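Long-range contact in putative acetamidase/formamidase (Yersinia enterocolitica subsp. palearctica serotype O:3, PDB 5UBU), which probably hydrolyses carbon-nitrogen bonds, other than peptide bonds, in linear amides, and binds sodium ions: residues 36-50 with 83-95. Residues are numbered along the deposited sequence; the frame is centred on the assembly and turned at random.
Sequences FHYTIGPYSTPVLTI and FLNPQNGPIMING
His37 and Gln87 form a single antiparallel bridge, each backbone giving and taking one hydrogen bond: His37 N to Gln87 O (3.1 Å) and Gln87 N to His37 O (2.8 Å). Farther along, 36-50 swings away and returns parallel to strand 87-93. There Val47 N reaches Pro90 O, Leu48 O accepts Met92 N, and Ile50 is held through both polar backbone atoms, its N by Met92 O (2.7 Å) and its O by Asn94 N. Proline suits position 90, after a cis peptide bond: it has no N-H to satisfy, and Pro90 CD packs on Ser44 CB (3.7 Å). Gly89 has a positive phi of 116°, which favours glycine. Gln87 bends back at chi2 (-66°), and its NE2 donates to Asn85 O (3.0 Å) and also bonds Thr172. The Tyr38 ring takes Pro86 CA over one face and meets the edge of Phe83, planes 68° apart, while its hydroxyl bonds Glu65. The selenomethionine Met92 folds its CG against Pro46 CB (3.6 Å); across the sheet from it, branched Ile50 meets Ile91 and Ile93. Strand 87-93 lies between strand 48-50 and the antiparallel strand 214-222, to which Asn88 and Ile91 bond through the backbones of Ile218 and Leu216; Asp220 of that strand binds sodium and touches Asn85, while Leu48 and Ile50 pack on strands 25-28 and 55-59 of the nine-stranded sheet.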
loop_
_atom_site.group_PDB
_atom_site.type_symbol
_atom_site.label_atom_id
_atom_site.label_comp_id
_atom_site.label_asym_id
_atom_site.label_seq_id
_atom_site.Cartn_x
_atom_site.Cartn_y
_atom_site.Cartn_z
ATOM N N PHE B 36 -30.542 17.154 -2.978
ATOM C CA PHE B 36 -29.146 16.935 -3.304
ATOM C C PHE B 36 -28.851 15.459 -3.089
ATOM O O PHE B 36 -29.471 14.828 -2.231
ATOM C CB PHE B 36 -28.270 17.823 -2.436
ATOM C CG PHE B 36 -28.371 19.279 -2.778
ATOM C CD1 PHE B 36 -29.486 20.014 -2.403
ATOM C CD2 PHE B 36 -27.353 19.914 -3.479
ATOM C CE1 PHE B 36 -29.593 21.351 -2.737
ATOM C CE2 PHE B 36 -27.449 21.255 -3.803
ATOM C CZ PHE B 36 -28.571 21.974 -3.433
ATOM N N HIS B 37 -27.914 14.903 -3.859
ATOM C CA HIS B 37 -27.603 13.468 -3.754
ATOM C C HIS B 37 -26.268 13.137 -3.135
ATOM O O HIS B 37 -25.290 13.872 -3.298
ATOM C CB HIS B 37 -27.683 12.786 -5.127
ATOM C CG HIS B 37 -28.977 13.020 -5.841
ATOM N ND1 HIS B 37 -29.083 13.896 -6.901
ATOM C CD2 HIS B 37 -30.224 12.529 -5.628
ATOM C CE1 HIS B 37 -30.335 13.914 -7.326
ATOM N NE2 HIS B 37 -31.046 13.096 -6.570
ATOM N N TYR B 38 -26.257 11.998 -2.442
ATOM C CA TYR B 38 -25.069 11.455 -1.784
ATOM C C TYR B 38 -24.537 10.198 -2.493
ATOM O O TYR B 38 -23.630 9.530 -1.984
ATOM C CB TYR B 38 -25.346 11.210 -0.294
ATOM C CG TYR B 38 -25.475 12.507 0.468
ATOM C CD1 TYR B 38 -24.345 13.124 1.009
ATOM C CD2 TYR B 38 -26.711 13.135 0.630
ATOM C CE1 TYR B 38 -24.441 14.321 1.703
ATOM C CE2 TYR B 38 -26.813 14.330 1.329
ATOM C CZ TYR B 38 -25.670 14.919 1.860
ATOM O OH TYR B 38 -25.744 16.105 2.549
ATOM N N THR B 39 -25.117 9.882 -3.654
ATOM C CA THR B 39 -24.669 8.764 -4.485
ATOM C C THR B 39 -24.772 9.232 -5.942
ATOM O O THR B 39 -25.714 9.929 -6.314
ATOM C CB THR B 39 -25.427 7.440 -4.214
ATOM O OG1 THR B 39 -24.752 6.361 -4.873
ATOM C CG2 THR B 39 -26.880 7.508 -4.672
ATOM N N ILE B 40 -23.779 8.863 -6.742
ATOM C CA ILE B 40 -23.673 9.260 -8.149
ATOM C C ILE B 40 -23.856 8.055 -9.067
ATOM O O ILE B 40 -22.995 7.183 -9.137
ATOM C CB ILE B 40 -22.309 9.932 -8.367
ATOM C CG1 ILE B 40 -22.269 11.219 -7.529
ATOM C CG2 ILE B 40 -22.065 10.215 -9.845
ATOM C CD1 ILE B 40 -20.888 11.809 -7.341
ATOM N N GLY B 41 -24.987 8.029 -9.770
ATOM C CA GLY B 41 -25.318 6.925 -10.667
ATOM C C GLY B 41 -26.452 7.258 -11.633
ATOM O O GLY B 41 -26.854 8.414 -11.764
ATOM N N PRO B 42 -26.973 6.232 -12.317
ATOM C CA PRO B 42 -28.039 6.389 -13.300
ATOM C C PRO B 42 -29.476 6.291 -12.768
ATOM O O PRO B 42 -30.408 6.316 -13.564
ATOM C CB PRO B 42 -27.771 5.204 -14.243
ATOM C CG PRO B 42 -27.279 4.130 -13.331
ATOM C CD PRO B 42 -26.467 4.841 -12.282
ATOM N N TYR B 43 -29.662 6.221 -11.455
ATOM C CA TYR B 43 -31.005 6.056 -10.883
ATOM C C TYR B 43 -31.669 7.351 -10.382
ATOM O O TYR B 43 -32.861 7.355 -10.103
ATOM C CB TYR B 43 -30.916 5.019 -9.765
ATOM C CG TYR B 43 -30.174 3.779 -10.204
ATOM C CD1 TYR B 43 -30.790 2.829 -11.008
ATOM C CD2 TYR B 43 -28.853 3.564 -9.833
ATOM C CE1 TYR B 43 -30.118 1.684 -11.416
ATOM C CE2 TYR B 43 -28.164 2.427 -10.245
ATOM C CZ TYR B 43 -28.801 1.488 -11.032
ATOM O OH TYR B 43 -28.143 0.352 -11.444
ATOM N N SER B 44 -30.900 8.436 -10.278
ATOM C CA SER B 44 -31.420 9.713 -9.809
ATOM C C SER B 44 -32.278 10.339 -10.916
ATOM O O SER B 44 -31.967 10.187 -12.101
ATOM C CB SER B 44 -30.272 10.708 -9.551
ATOM O OG SER B 44 -29.044 10.083 -9.191
ATOM N N THR B 45 -33.327 11.064 -10.533
ATOM C CA THR B 45 -34.172 11.749 -11.511
ATOM C C THR B 45 -33.415 12.989 -12.023
ATOM O O THR B 45 -32.874 13.746 -11.219
ATOM C CB THR B 45 -35.504 12.221 -10.896
ATOM O OG1 THR B 45 -36.205 11.109 -10.338
ATOM C CG2 THR B 45 -36.377 12.892 -11.950
ATOM N N PRO B 46 -33.357 13.193 -13.352
ATOM C CA PRO B 46 -32.647 14.369 -13.870
ATOM C C PRO B 46 -33.260 15.673 -13.399
ATOM O O PRO B 46 -34.484 15.768 -13.299
ATOM C CB PRO B 46 -32.789 14.238 -15.385
ATOM C CG PRO B 46 -32.992 12.785 -15.624
ATOM C CD PRO B 46 -33.765 12.277 -14.435
ATOM N N VAL B 47 -32.414 16.661 -13.110
ATOM C CA VAL B 47 -32.879 17.973 -12.643
ATOM C C VAL B 47 -32.802 19.049 -13.721
ATOM O O VAL B 47 -33.443 20.100 -13.594
ATOM C CB VAL B 47 -32.081 18.477 -11.421
ATOM C CG1 VAL B 47 -32.121 17.425 -10.311
ATOM C CG2 VAL B 47 -30.642 18.847 -11.796
ATOM N N LEU B 48 -32.014 18.790 -14.764
ATOM C CA LEU B 48 -31.823 19.739 -15.850
ATOM C C LEU B 48 -31.289 19.057 -17.103
ATOM O O LEU B 48 -30.481 18.135 -17.009
ATOM C CB LEU B 48 -30.807 20.800 -15.409
ATOM C CG LEU B 48 -30.373 21.868 -16.421
ATOM C CD1 LEU B 48 -31.551 22.741 -16.852
ATOM C CD2 LEU B 48 -29.258 22.700 -15.807
ATOM N N THR B 49 -31.739 19.518 -18.268
ATOM C CA THR B 49 -31.268 18.995 -19.546
ATOM C C THR B 49 -30.743 20.185 -20.337
ATOM O O THR B 49 -31.441 21.199 -20.470
ATOM C CB THR B 49 -32.381 18.278 -20.330
ATOM O OG1 THR B 49 -32.926 17.220 -19.528
ATOM C CG2 THR B 49 -31.835 17.701 -21.639
ATOM N N ILE B 50 -29.516 20.069 -20.842
ATOM C CA ILE B 50 -28.887 21.155 -21.592
ATOM C C ILE B 50 -28.321 20.710 -22.938
ATOM O O ILE B 50 -28.166 19.515 -23.207
ATOM C CB ILE B 50 -27.718 21.779 -20.777
ATOM C CG1 ILE B 50 -26.576 20.778 -20.592
ATOM C CG2 ILE B 50 -28.204 22.272 -19.416
ATOM C CD1 ILE B 50 -25.387 21.361 -19.861
ATOM N N PHE B 83 -21.787 10.214 4.446
ATOM C CA PHE B 83 -22.711 11.202 3.882
ATOM C C PHE B 83 -22.220 12.649 3.970
ATOM O O PHE B 83 -22.640 13.420 4.830
ATOM C CB PHE B 83 -24.112 11.073 4.498
ATOM C CG PHE B 83 -24.764 9.741 4.247
ATOM C CD1 PHE B 83 -25.533 9.541 3.112
ATOM C CD2 PHE B 83 -24.616 8.685 5.151
ATOM C CE1 PHE B 83 -26.142 8.313 2.878
ATOM C CE2 PHE B 83 -25.223 7.460 4.924
ATOM C CZ PHE B 83 -25.984 7.271 3.783
ATOM N N LEU B 84 -21.302 12.974 3.066
ATOM C CA LEU B 84 -20.754 14.309 2.901
ATOM C C LEU B 84 -20.831 14.618 1.410
ATOM O O LEU B 84 -21.070 13.727 0.589
ATOM C CB LEU B 84 -19.297 14.401 3.351
ATOM C CG LEU B 84 -18.937 14.273 4.840
ATOM C CD1 LEU B 84 -17.430 14.442 5.003
ATOM C CD2 LEU B 84 -19.685 15.313 5.680
ATOM N N ASN B 85 -20.630 15.882 1.068
ATOM C CA ASN B 85 -20.630 16.331 -0.322
ATOM C C ASN B 85 -21.983 16.161 -1.038
ATOM O O ASN B 85 -22.104 15.365 -1.970
ATOM C CB ASN B 85 -19.511 15.630 -1.122
ATOM C CG ASN B 85 -18.147 15.759 -0.471
ATOM O OD1 ASN B 85 -17.909 16.644 0.356
ATOM N ND2 ASN B 85 -17.234 14.871 -0.849
ATOM N N PRO B 86 -23.011 16.904 -0.593
ATOM C CA PRO B 86 -24.302 16.849 -1.275
ATOM C C PRO B 86 -24.097 17.294 -2.724
ATOM O O PRO B 86 -23.482 18.336 -2.960
ATOM C CB PRO B 86 -25.145 17.866 -0.505
ATOM C CG PRO B 86 -24.155 18.765 0.142
ATOM C CD PRO B 86 -23.046 17.846 0.533
ATOM N N GLN B 87 -24.611 16.513 -3.671
ATOM C CA GLN B 87 -24.408 16.791 -5.098
ATOM C C GLN B 87 -25.531 17.454 -5.863
ATOM O O GLN B 87 -26.694 17.127 -5.664
ATOM C CB GLN B 87 -24.123 15.462 -5.831
ATOM C CG GLN B 87 -22.868 14.749 -5.363
ATOM C CD GLN B 87 -21.615 15.534 -5.679
ATOM O OE1 GLN B 87 -21.351 15.883 -6.841
ATOM N NE2 GLN B 87 -20.811 15.786 -4.651
ATOM N N ASN B 88 -25.155 18.398 -6.727
ATOM C CA ASN B 88 -26.091 19.019 -7.664
ATOM C C ASN B 88 -26.090 18.069 -8.855
ATOM O O ASN B 88 -25.071 17.427 -9.138
ATOM C CB ASN B 88 -25.639 20.412 -8.097
ATOM C CG ASN B 88 -26.056 21.483 -7.128
ATOM O OD1 ASN B 88 -25.253 21.991 -6.364
ATOM N ND2 ASN B 88 -27.344 21.802 -7.129
ATOM N N GLY B 89 -27.218 17.967 -9.543
ATOM C CA GLY B 89 -27.327 17.071 -10.694
ATOM C C GLY B 89 -28.350 15.982 -10.418
ATOM O O GLY B 89 -28.980 15.979 -9.357
ATOM N N PRO B 90 -28.502 15.034 -11.342
ATOM C CA PRO B 90 -27.743 14.965 -12.581
ATOM C C PRO B 90 -28.208 15.911 -13.685
ATOM O O PRO B 90 -29.408 16.129 -13.858
ATOM C CB PRO B 90 -27.961 13.522 -13.042
ATOM C CG PRO B 90 -29.259 13.125 -12.464
ATOM C CD PRO B 90 -29.444 13.914 -11.203
ATOM N N ILE B 91 -27.239 16.464 -14.410
ATOM C CA ILE B 91 -27.485 17.345 -15.540
ATOM C C ILE B 91 -27.359 16.471 -16.785
ATOM O O ILE B 91 -26.408 15.704 -16.896
ATOM C CB ILE B 91 -26.460 18.490 -15.589
ATOM C CG1 ILE B 91 -26.548 19.317 -14.301
ATOM C CG2 ILE B 91 -26.688 19.373 -16.815
ATOM C CD1 ILE B 91 -25.573 20.470 -14.208
HETATM N N MSE B 92 -28.305 16.583 -17.712
HETATM C CA MSE B 92 -28.277 15.778 -18.945
HETATM C C MSE B 92 -27.787 16.585 -20.111
HETATM O O MSE B 92 -28.218 17.719 -20.303
HETATM C CB MSE B 92 -29.673 15.266 -19.283
HETATM C CG MSE B 92 -30.384 14.641 -18.081
HETATM SE SE MSE B 92 -29.507 12.960 -17.531
HETATM C CE MSE B 92 -30.276 11.716 -18.864
ATOM N N ILE B 93 -26.865 16.017 -20.885
ATOM C CA ILE B 93 -26.334 16.694 -22.062
ATOM C C ILE B 93 -26.943 15.991 -23.275
ATOM O O ILE B 93 -26.779 14.781 -23.448
ATOM C CB ILE B 93 -24.787 16.686 -22.130
ATOM C CG1 ILE B 93 -24.165 17.444 -20.940
ATOM C CG2 ILE B 93 -24.313 17.346 -23.417
ATOM C CD1 ILE B 93 -24.303 16.778 -19.590
ATOM N N ASN B 94 -27.649 16.761 -24.097
ATOM C CA ASN B 94 -28.315 16.251 -25.285
ATOM C C ASN B 94 -27.318 15.648 -26.279
ATOM O O ASN B 94 -26.421 16.339 -26.763
ATOM C CB ASN B 94 -29.108 17.392 -25.959
ATOM C CG ASN B 94 -29.985 16.905 -27.102
ATOM O OD1 ASN B 94 -30.113 15.714 -27.340
ATOM N ND2 ASN B 94 -30.603 17.829 -27.805
ATOM N N GLY B 95 -27.503 14.359 -26.574
ATOM C CA GLY B 95 -26.647 13.622 -27.511
ATOM C C GLY B 95 -25.555 12.772 -26.877
ATOM O O GLY B 95 -24.979 11.915 -27.546
#